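Local coordinates for protein CRISPR-associated endonuclease Cas1 (Thermotoga maritima, PDB 4XTK) that probably acts as a metal-dependent double-stranded DNA endonuclease in CRISPR adaptive immunity, working as a homodimer that assembles with Cas2, at residues 244-249 with 280-285; 195-200 with 237-242; 168-171 with 175-178. All blocks are in the same frame, centred on the assembly; numbering follows the deposited sequence.

Interaction 1 of 3, residues 244-249 with 280-285; sequences DRLFLN and KNYEQA
In the largely helical C-terminal part of Cas1, helix 230-252 meets helix 272-287 through Leu246, whose two methyl groups straddle the backbone turn at Asn281 and Tyr282. The evidence is a set of carbon contacts. Leu246 CD1 lies 3.6 Å from Asn281 CB, while Leu246 CD2 approaches Tyr282 CA to the same 3.6 Å and stands 3.8 Å from Tyr282 CB. The fork therefore rests on the surface of the second helix, close to where its side chains leave the backbone, and the nearest CA pair, Leu246 and Tyr282, is separated by 7.1 Å. Leucine conformation explains the reach: CG is anti to the backbone N (chi1 -161°), a setting that brings CD1 to Asn281 and CD2 to Tyr282, one methyl to each of two successive residues.

Tyr282 receives CD2 at the edge of its ring, near the ring plane, rather than over a face. Beyond this point the ring runs on toward helix 188-208, touching Leu199 and Leu200, and its hydroxyl is hydrogen-bonded to Thr203 OG1, which fixes the polar end of a buried side chain. Asn281 meets Leu246 through CB, while its ND2 donates to Leu277 O, one turn earlier in its own helix.

With 137 Å² buried in all, the contact is small and made by apolar atoms. The next residue, Phe247, points another way and packs against Ala189 and Ile193 of helix 188-208. A leucine of one helix set against the backbone of the next is ordinary interhelical packing, here joining two helices of the alpha-helical Cas1 domain.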
loop_
_atom_site.group_PDB
_atom_site.type_symbol
_atom_site.label_atom_id
_atom_site.label_comp_id
_atom_site.label_asym_id
_atom_site.label_seq_id
_atom_site.Cartn_x
_atom_site.Cartn_y
_atom_site.Cartn_z
ATOM N N ASP E 244 18.498 -8.321 -23.529
ATOM C CA ASP E 244 19.663 -8.617 -24.363
ATOM C C ASP E 244 19.278 -9.179 -25.733
ATOM O O ASP E 244 19.855 -8.800 -26.756
ATOM C CB ASP E 244 20.600 -9.590 -23.645
ATOM C CG ASP E 244 21.110 -9.039 -22.326
ATOM O OD1 ASP E 244 21.051 -7.805 -22.125
ATOM O OD2 ASP E 244 21.575 -9.841 -21.490
ATOM N N ARG E 245 18.312 -10.089 -25.748
ATOM C CA ARG E 245 17.786 -10.604 -27.003
ATOM C C ARG E 245 17.281 -9.457 -27.872
ATOM O O ARG E 245 17.528 -9.415 -29.078
ATOM C CB ARG E 245 16.664 -11.612 -26.748
ATOM C CG ARG E 245 15.847 -11.957 -27.988
ATOM C CD ARG E 245 15.091 -13.260 -27.798
ATOM N NE ARG E 245 16.001 -14.382 -27.574
ATOM C CZ ARG E 245 15.849 -15.291 -26.615
ATOM N NH1 ARG E 245 14.816 -15.216 -25.782
ATOM N NH2 ARG E 245 16.731 -16.278 -26.490
ATOM N N LEU E 246 16.589 -8.518 -27.239
ATOM C CA LEU E 246 16.042 -7.363 -27.930
ATOM C C LEU E 246 17.158 -6.461 -28.453
ATOM O O LEU E 246 17.081 -5.947 -29.569
ATOM C CB LEU E 246 15.122 -6.588 -26.995
ATOM C CG LEU E 246 14.124 -5.618 -27.602
ATOM C CD1 LEU E 246 13.240 -6.356 -28.588
ATOM C CD2 LEU E 246 13.301 -4.997 -26.489
ATOM N N PHE E 247 18.196 -6.281 -27.643
ATOM C CA PHE E 247 19.323 -5.424 -28.008
ATOM C C PHE E 247 20.051 -5.942 -29.242
ATOM O O PHE E 247 20.328 -5.182 -30.172
ATOM C CB PHE E 247 20.302 -5.293 -26.838
ATOM C CG PHE E 247 21.688 -4.911 -27.253
ATOM C CD1 PHE E 247 21.962 -3.633 -27.712
ATOM C CD2 PHE E 247 22.721 -5.834 -27.194
ATOM C CE1 PHE E 247 23.242 -3.283 -28.109
ATOM C CE2 PHE E 247 24.007 -5.488 -27.587
ATOM C CZ PHE E 247 24.266 -4.212 -28.043
ATOM N N LEU E 248 20.359 -7.235 -29.238
ATOM C CA LEU E 248 21.015 -7.876 -30.373
ATOM C C LEU E 248 20.146 -7.803 -31.630
ATOM O O LEU E 248 20.595 -7.360 -32.688
ATOM C CB LEU E 248 21.340 -9.338 -30.052
ATOM C CG LEU E 248 22.507 -9.644 -29.108
ATOM C CD1 LEU E 248 22.633 -11.147 -28.889
ATOM C CD2 LEU E 248 23.807 -9.065 -29.638
ATOM N N ASN E 249 18.899 -8.240 -31.503
ATOM C CA ASN E 249 17.993 -8.287 -32.641
ATOM C C ASN E 249 17.809 -6.925 -33.294
ATOM O O ASN E 249 17.828 -6.812 -34.516
ATOM C CB ASN E 249 16.635 -8.848 -32.215
ATOM C CG ASN E 249 16.685 -10.336 -31.937
ATOM O OD1 ASN E 249 17.739 -10.965 -32.052
ATOM N ND2 ASN E 249 15.547 -10.906 -31.559
ATOM N N LYS E 280 7.605 -0.884 -28.278
ATOM C CA LYS E 280 6.722 -1.808 -28.986
ATOM C C LYS E 280 7.327 -3.205 -29.094
ATOM O O LYS E 280 6.660 -4.198 -28.812
ATOM C CB LYS E 280 6.387 -1.284 -30.388
ATOM C CG LYS E 280 5.462 -0.077 -30.405
ATOM C CD LYS E 280 5.195 0.385 -31.828
ATOM C CE LYS E 280 3.886 1.155 -31.949
ATOM N NZ LYS E 280 4.012 2.551 -31.443
ATOM N N ASN E 281 8.588 -3.274 -29.511
ATOM C CA ASN E 281 9.290 -4.547 -29.608
ATOM C C ASN E 281 9.429 -5.210 -28.251
ATOM O O ASN E 281 9.314 -6.432 -28.133
ATOM C CB ASN E 281 10.674 -4.358 -30.228
ATOM C CG ASN E 281 10.617 -4.159 -31.719
ATOM O OD1 ASN E 281 10.625 -5.123 -32.482
ATOM N ND2 ASN E 281 10.555 -2.906 -32.147
ATOM N N TYR E 282 9.687 -4.392 -27.234
ATOM C CA TYR E 282 9.764 -4.869 -25.863
ATOM C C TYR E 282 8.451 -5.500 -25.446
ATOM O O TYR E 282 8.432 -6.598 -24.896
ATOM C CB TYR E 282 10.121 -3.731 -24.903
ATOM C CG TYR E 282 10.075 -4.117 -23.440
ATOM C CD1 TYR E 282 11.190 -4.661 -22.807
ATOM C CD2 TYR E 282 8.923 -3.925 -22.683
ATOM C CE1 TYR E 282 11.152 -5.009 -21.463
ATOM C CE2 TYR E 282 8.878 -4.273 -21.336
ATOM C CZ TYR E 282 9.993 -4.816 -20.737
ATOM O OH TYR E 282 9.950 -5.162 -19.407
ATOM N N GLU E 283 7.354 -4.795 -25.699
ATOM C CA GLU E 283 6.048 -5.273 -25.274
ATOM C C GLU E 283 5.691 -6.524 -26.057
ATOM O O GLU E 283 4.928 -7.372 -25.594
ATOM C CB GLU E 283 4.983 -4.188 -25.454
ATOM C CG GLU E 283 4.813 -3.212 -24.266
ATOM C CD GLU E 283 4.809 -3.875 -22.880
ATOM O OE1 GLU E 283 4.474 -5.077 -22.762
ATOM O OE2 GLU E 283 5.139 -3.175 -21.895
ATOM N N GLN E 284 6.267 -6.639 -27.244
ATOM C CA GLN E 284 6.121 -7.843 -28.037
ATOM C C GLN E 284 6.940 -8.977 -27.422
ATOM O O GLN E 284 6.543 -10.135 -27.465
ATOM C CB GLN E 284 6.551 -7.590 -29.481
ATOM C CG GLN E 284 6.098 -8.663 -30.441
ATOM C CD GLN E 284 4.598 -8.855 -30.395
ATOM O OE1 GLN E 284 3.842 -7.883 -30.390
ATOM N NE2 GLN E 284 4.157 -10.108 -30.354
ATOM N N ALA E 285 8.083 -8.637 -26.837
ATOM C CA ALA E 285 8.960 -9.651 -26.265
ATOM C C ALA E 285 8.301 -10.337 -25.070
ATOM O O ALA E 285 8.394 -11.555 -24.911
ATOM C CB ALA E 285 10.292 -9.037 -25.865
#

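Interaction 2 of 3, residues 195-200 with 237-242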
loop_
_atom_site.group_PDB
_atom_site.type_symbol
_atom_site.label_atom_id
_atom_site.label_comp_id
_atom_site.label_asym_id
_atom_site.label_seq_id
_atom_site.Cartn_x
_atom_site.Cartn_y
_atom_site.Cartn_z
ATOM N N PHE E 195 18.079 1.545 -21.172
ATOM C CA PHE E 195 16.671 1.783 -21.454
ATOM C C PHE E 195 15.852 0.503 -21.289
ATOM O O PHE E 195 14.811 0.510 -20.632
ATOM C CB PHE E 195 16.491 2.352 -22.858
ATOM C CG PHE E 195 15.073 2.698 -23.180
ATOM C CD1 PHE E 195 14.476 3.816 -22.618
ATOM C CD2 PHE E 195 14.326 1.895 -24.030
ATOM C CE1 PHE E 195 13.152 4.137 -22.906
ATOM C CE2 PHE E 195 13.007 2.209 -24.327
ATOM C CZ PHE E 195 12.418 3.331 -23.762
ATOM N N GLY E 196 16.331 -0.589 -21.883
ATOM C CA GLY E 196 15.677 -1.880 -21.770
ATOM C C GLY E 196 15.560 -2.337 -20.324
ATOM O O GLY E 196 14.496 -2.797 -19.892
ATOM N N ASN E 197 16.651 -2.207 -19.573
ATOM C CA ASN E 197 16.648 -2.577 -18.163
ATOM C C ASN E 197 15.600 -1.817 -17.372
ATOM O O ASN E 197 14.869 -2.407 -16.580
ATOM C CB ASN E 197 18.022 -2.353 -17.542
ATOM C CG ASN E 197 18.975 -3.477 -17.852
ATOM O OD1 ASN E 197 18.600 -4.459 -18.496
ATOM N ND2 ASN E 197 20.213 -3.344 -17.404
ATOM N N SER E 198 15.527 -0.508 -17.598
ATOM C CA SER E 198 14.543 0.322 -16.920
ATOM C C SER E 198 13.126 -0.185 -17.203
ATOM O O SER E 198 12.308 -0.282 -16.285
ATOM C CB SER E 198 14.682 1.784 -17.339
ATOM O OG SER E 198 14.044 2.022 -18.580
ATOM N N LEU E 199 12.849 -0.530 -18.459
ATOM C CA LEU E 199 11.545 -1.076 -18.826
ATOM C C LEU E 199 11.267 -2.369 -18.067
ATOM O O LEU E 199 10.162 -2.577 -17.570
ATOM C CB LEU E 199 11.457 -1.332 -20.334
ATOM C CG LEU E 199 11.425 -0.087 -21.220
ATOM C CD1 LEU E 199 11.263 -0.466 -22.690
ATOM C CD2 LEU E 199 10.320 0.856 -20.765
ATOM N N LEU E 200 12.277 -3.231 -17.977
ATOM C CA LEU E 200 12.138 -4.511 -17.289
ATOM C C LEU E 200 11.848 -4.289 -15.802
ATOM O O LEU E 200 10.925 -4.890 -15.251
ATOM C CB LEU E 200 13.399 -5.370 -17.484
ATOM C CG LEU E 200 13.420 -6.772 -16.868
ATOM C CD1 LEU E 200 12.141 -7.524 -17.185
ATOM C CD2 LEU E 200 14.604 -7.560 -17.390
ATOM N N LEU E 237 17.113 -12.138 -13.494
ATOM C CA LEU E 237 16.888 -13.410 -14.162
ATOM C C LEU E 237 16.505 -13.227 -15.623
ATOM O O LEU E 237 16.788 -14.081 -16.462
ATOM C CB LEU E 237 15.789 -14.201 -13.451
ATOM C CG LEU E 237 16.151 -15.039 -12.222
ATOM C CD1 LEU E 237 16.574 -14.170 -11.049
ATOM C CD2 LEU E 237 14.981 -15.934 -11.840
ATOM N N PHE E 238 15.787 -12.146 -15.902
ATOM C CA PHE E 238 15.176 -11.972 -17.211
ATOM C C PHE E 238 15.891 -11.003 -18.147
ATOM O O PHE E 238 15.434 -10.778 -19.271
ATOM C CB PHE E 238 13.722 -11.570 -17.007
ATOM C CG PHE E 238 12.957 -12.565 -16.200
ATOM C CD1 PHE E 238 12.368 -13.655 -16.810
ATOM C CD2 PHE E 238 12.876 -12.447 -14.820
ATOM C CE1 PHE E 238 11.685 -14.595 -16.068
ATOM C CE2 PHE E 238 12.198 -13.376 -14.073
ATOM C CZ PHE E 238 11.601 -14.455 -14.696
ATOM N N LYS E 239 16.999 -10.434 -17.688
ATOM C CA LYS E 239 17.756 -9.480 -18.494
ATOM C C LYS E 239 18.244 -10.070 -19.836
ATOM O O LYS E 239 18.150 -9.404 -20.874
ATOM C CB LYS E 239 18.937 -8.923 -17.686
ATOM C CG LYS E 239 18.579 -7.742 -16.792
ATOM C CD LYS E 239 19.737 -7.318 -15.881
ATOM C CE LYS E 239 19.399 -6.009 -15.165
ATOM N NZ LYS E 239 20.478 -5.543 -14.261
ATOM N N PRO E 240 18.781 -11.307 -19.828
ATOM C CA PRO E 240 19.148 -11.873 -21.132
ATOM C C PRO E 240 17.986 -12.110 -22.108
ATOM O O PRO E 240 18.074 -11.677 -23.257
ATOM C CB PRO E 240 19.797 -13.211 -20.758
ATOM C CG PRO E 240 20.286 -13.017 -19.378
ATOM C CD PRO E 240 19.279 -12.137 -18.717
ATOM N N ALA E 241 16.913 -12.753 -21.654
ATOM C CA ALA E 241 15.851 -13.196 -22.564
ATOM C C ALA E 241 15.003 -12.038 -23.074
ATOM O O ALA E 241 14.471 -12.093 -24.182
ATOM C CB ALA E 241 14.966 -14.228 -21.884
ATOM N N VAL E 242 14.875 -10.989 -22.269
ATOM C CA VAL E 242 14.097 -9.829 -22.682
ATOM C C VAL E 242 14.987 -8.731 -23.252
ATOM O O VAL E 242 14.956 -8.462 -24.450
ATOM C CB VAL E 242 13.280 -9.249 -21.518
ATOM C CG1 VAL E 242 12.493 -8.053 -21.989
ATOM C CG2 VAL E 242 12.350 -10.304 -20.951
#
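Lys239 lays its aliphatic chain across the carboxamide of Asn197, the two side chains meeting at about a right angle. Lys239 CE is 3.6 Å from Asn197 ND2, and Lys239 CG is 3.7 Å from Asn197 OD1, so the methylenes span both ends of the amide by van der Waals contact. Beyond CG the lysine is fully extended, with its last three torsions all near 180°. This sets NZ beside the amide nitrogen, where it is hydrogen-bonded to Tyr201 OH, while Glu236 offers a long and weak ion pair.

Beside this crossing, Leu200 pushes CD2 against the backbone where Phe238 joins Lys239, 3.8 Å from Phe238 C. Leu200 CD2 also stands 4.0 Å from Lys239 CG and 4.1 Å from Phe238 CB. Helices 188-208 and 230-252 form this buried junction in the alpha-helical domain, which probably carries the metal site; their local axes approach to 10.4 Å at an angle of 123° between chain directions. Helix 230-252 is irregular here, with a wider pi-type turn at 239-242 and a kink where the N atoms of Leu237, Pro240 and Ala241 lack a bond to the preceding turn, that of Pro240 having no hydrogen to donate.

Phe238 turns its ring away from Leu200, onto Leu304 and Ile305 of helix 301-316. Glu236, just ahead of the segment, probably binds manganese, as does Glu155, whose side chain comes within about 6 Å of that of Lys239.

Interaction 3 of 3, residues 168-171 with 175-178; sequences SLVS and FRIE
Arg176 directs its guanidinium group at the backbone carbonyl of Val170, and two of its nitrogens share that one oxygen. Both NE and NH2 of Arg176 donate to Val170 O at 3.3 Å, with N-H...O angles of 130° and 129°. These values mark both bonds as weak, and the oxygen lies obliquely to the guanidinium plane. Arg176 is extended from CG to NE, an arrangement in which CG touches the valine side chain and the head group reaches its carbonyl.

CG supplies the apolar half of the contact: Arg176 CG is 3.9 Å from Val170 CG1. Val170 CG1, anti to the valine N (chi1 176°), also lies 3.7 Å from Phe175 O and 4.1 Å from Phe175 CB. One valine methyl thus touches two consecutive residues, and the CA atoms of Val170 and Arg176 come within 6.0 Å.

A second shell holds the two sides in place. Asp167 OD1 accepts a hydrogen bond from Ile177 N, and the Asp167 side chain also touches that of Arg176; Asn252 ND2 donates to Leu169 O, and the Phe175 ring meets that of Phe188. The whole stretch belongs to the loop after helix 148-166 and before helix 188-208, where Val170 and Leu169 lean on Leu248 of helix 230-252, Phe175 rests on Val251, and Ile177 packs back onto Tyr163 and Ile166 of helix 148-166.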
loop_
_atom_site.group_PDB
_atom_site.type_symbol
_atom_site.label_atom_id
_atom_site.label_comp_id
_atom_site.label_asym_id
_atom_site.label_seq_id
_atom_site.Cartn_x
_atom_site.Cartn_y
_atom_site.Cartn_z
ATOM N N SER E 168 30.645 -10.139 -28.995
ATOM C CA SER E 168 31.144 -10.919 -30.124
ATOM C C SER E 168 30.020 -11.234 -31.110
ATOM O O SER E 168 30.267 -11.722 -32.212
ATOM C CB SER E 168 31.812 -12.209 -29.641
ATOM O OG SER E 168 30.900 -13.057 -28.971
ATOM N N LEU E 169 28.786 -10.949 -30.705
ATOM C CA LEU E 169 27.622 -11.154 -31.560
ATOM C C LEU E 169 27.213 -9.879 -32.287
ATOM O O LEU E 169 26.298 -9.893 -33.108
ATOM C CB LEU E 169 26.447 -11.672 -30.730
ATOM C CG LEU E 169 26.677 -13.042 -30.101
ATOM C CD1 LEU E 169 25.565 -13.371 -29.128
ATOM C CD2 LEU E 169 26.787 -14.107 -31.185
ATOM N N VAL E 170 27.897 -8.781 -31.985
ATOM C CA VAL E 170 27.556 -7.487 -32.563
ATOM C C VAL E 170 28.454 -7.145 -33.747
ATOM O O VAL E 170 29.666 -7.009 -33.601
ATOM C CB VAL E 170 27.654 -6.367 -31.523
ATOM C CG1 VAL E 170 27.389 -5.027 -32.178
ATOM C CG2 VAL E 170 26.680 -6.616 -30.400
ATOM N N SER E 171 27.848 -7.005 -34.919
ATOM C CA SER E 171 28.594 -6.759 -36.145
ATOM C C SER E 171 29.184 -5.349 -36.209
ATOM O O SER E 171 30.386 -5.181 -36.433
ATOM C CB SER E 171 27.690 -7.003 -37.351
ATOM O OG SER E 171 26.924 -8.181 -37.162
ATOM N N PHE E 175 28.164 -0.107 -32.214
ATOM C CA PHE E 175 27.119 -0.653 -31.359
ATOM C C PHE E 175 27.562 -1.701 -30.337
ATOM O O PHE E 175 26.721 -2.323 -29.697
ATOM C CB PHE E 175 26.001 -1.209 -32.238
ATOM C CG PHE E 175 25.198 -0.137 -32.898
ATOM C CD1 PHE E 175 25.602 0.400 -34.109
ATOM C CD2 PHE E 175 24.067 0.374 -32.282
ATOM C CE1 PHE E 175 24.881 1.408 -34.707
ATOM C CE2 PHE E 175 23.337 1.382 -32.874
ATOM C CZ PHE E 175 23.744 1.899 -34.086
ATOM N N ARG E 176 28.861 -1.950 -30.223
ATOM C CA ARG E 176 29.352 -2.860 -29.184
ATOM C C ARG E 176 29.256 -2.230 -27.795
ATOM O O ARG E 176 29.418 -1.019 -27.633
ATOM C CB ARG E 176 30.798 -3.292 -29.465
ATOM C CG ARG E 176 30.933 -4.088 -30.747
ATOM C CD ARG E 176 32.258 -4.797 -30.869
ATOM N NE ARG E 176 32.214 -5.772 -31.955
ATOM C CZ ARG E 176 32.960 -6.869 -32.009
ATOM N NH1 ARG E 176 33.817 -7.140 -31.032
ATOM N NH2 ARG E 176 32.843 -7.698 -33.036
ATOM N N ILE E 177 28.979 -3.065 -26.798
ATOM C CA ILE E 177 28.864 -2.612 -25.418
ATOM C C ILE E 177 30.204 -2.128 -24.887
ATOM O O ILE E 177 30.258 -1.212 -24.067
ATOM C CB ILE E 177 28.340 -3.732 -24.505
ATOM C CG1 ILE E 177 27.051 -4.324 -25.085
ATOM C CG2 ILE E 177 28.139 -3.225 -23.079
ATOM C CD1 ILE E 177 26.642 -5.633 -24.448
ATOM N N GLU E 178 31.280 -2.723 -25.403
ATOM C CA GLU E 178 32.616 -2.540 -24.849
ATOM C C GLU E 178 32.581 -2.964 -23.379
ATOM O O GLU E 178 32.395 -4.142 -23.068
ATOM C CB GLU E 178 33.094 -1.095 -25.007
ATOM C CG GLU E 178 33.266 -0.652 -26.456
ATOM C CD GLU E 178 34.267 -1.504 -27.222
ATOM O OE1 GLU E 178 35.395 -1.696 -26.718
ATOM O OE2 GLU E 178 33.926 -1.976 -28.331
#

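In the fold
From the N terminus, interaction 3 comes first and closes a short loop, with three residues between its segments, in the connection between helices 148-166 and 188-208. Interaction 2 follows, bridging 36 residues to bring helix 188-208 against helix 230-252. Interaction 1 then opens further along that same helix and spans 30 residues to helix 272-287. The three follow in series, without nesting or crossing. Helix 230-252 links them: Asp244 N lies 2.9 Å from Lys239 O, a probable hydrogen bond, while Phe247 CZ meets Phe175 O at 3.5 Å. Interactions 2 and 3 stay about 10 Å apart at their nearest atoms.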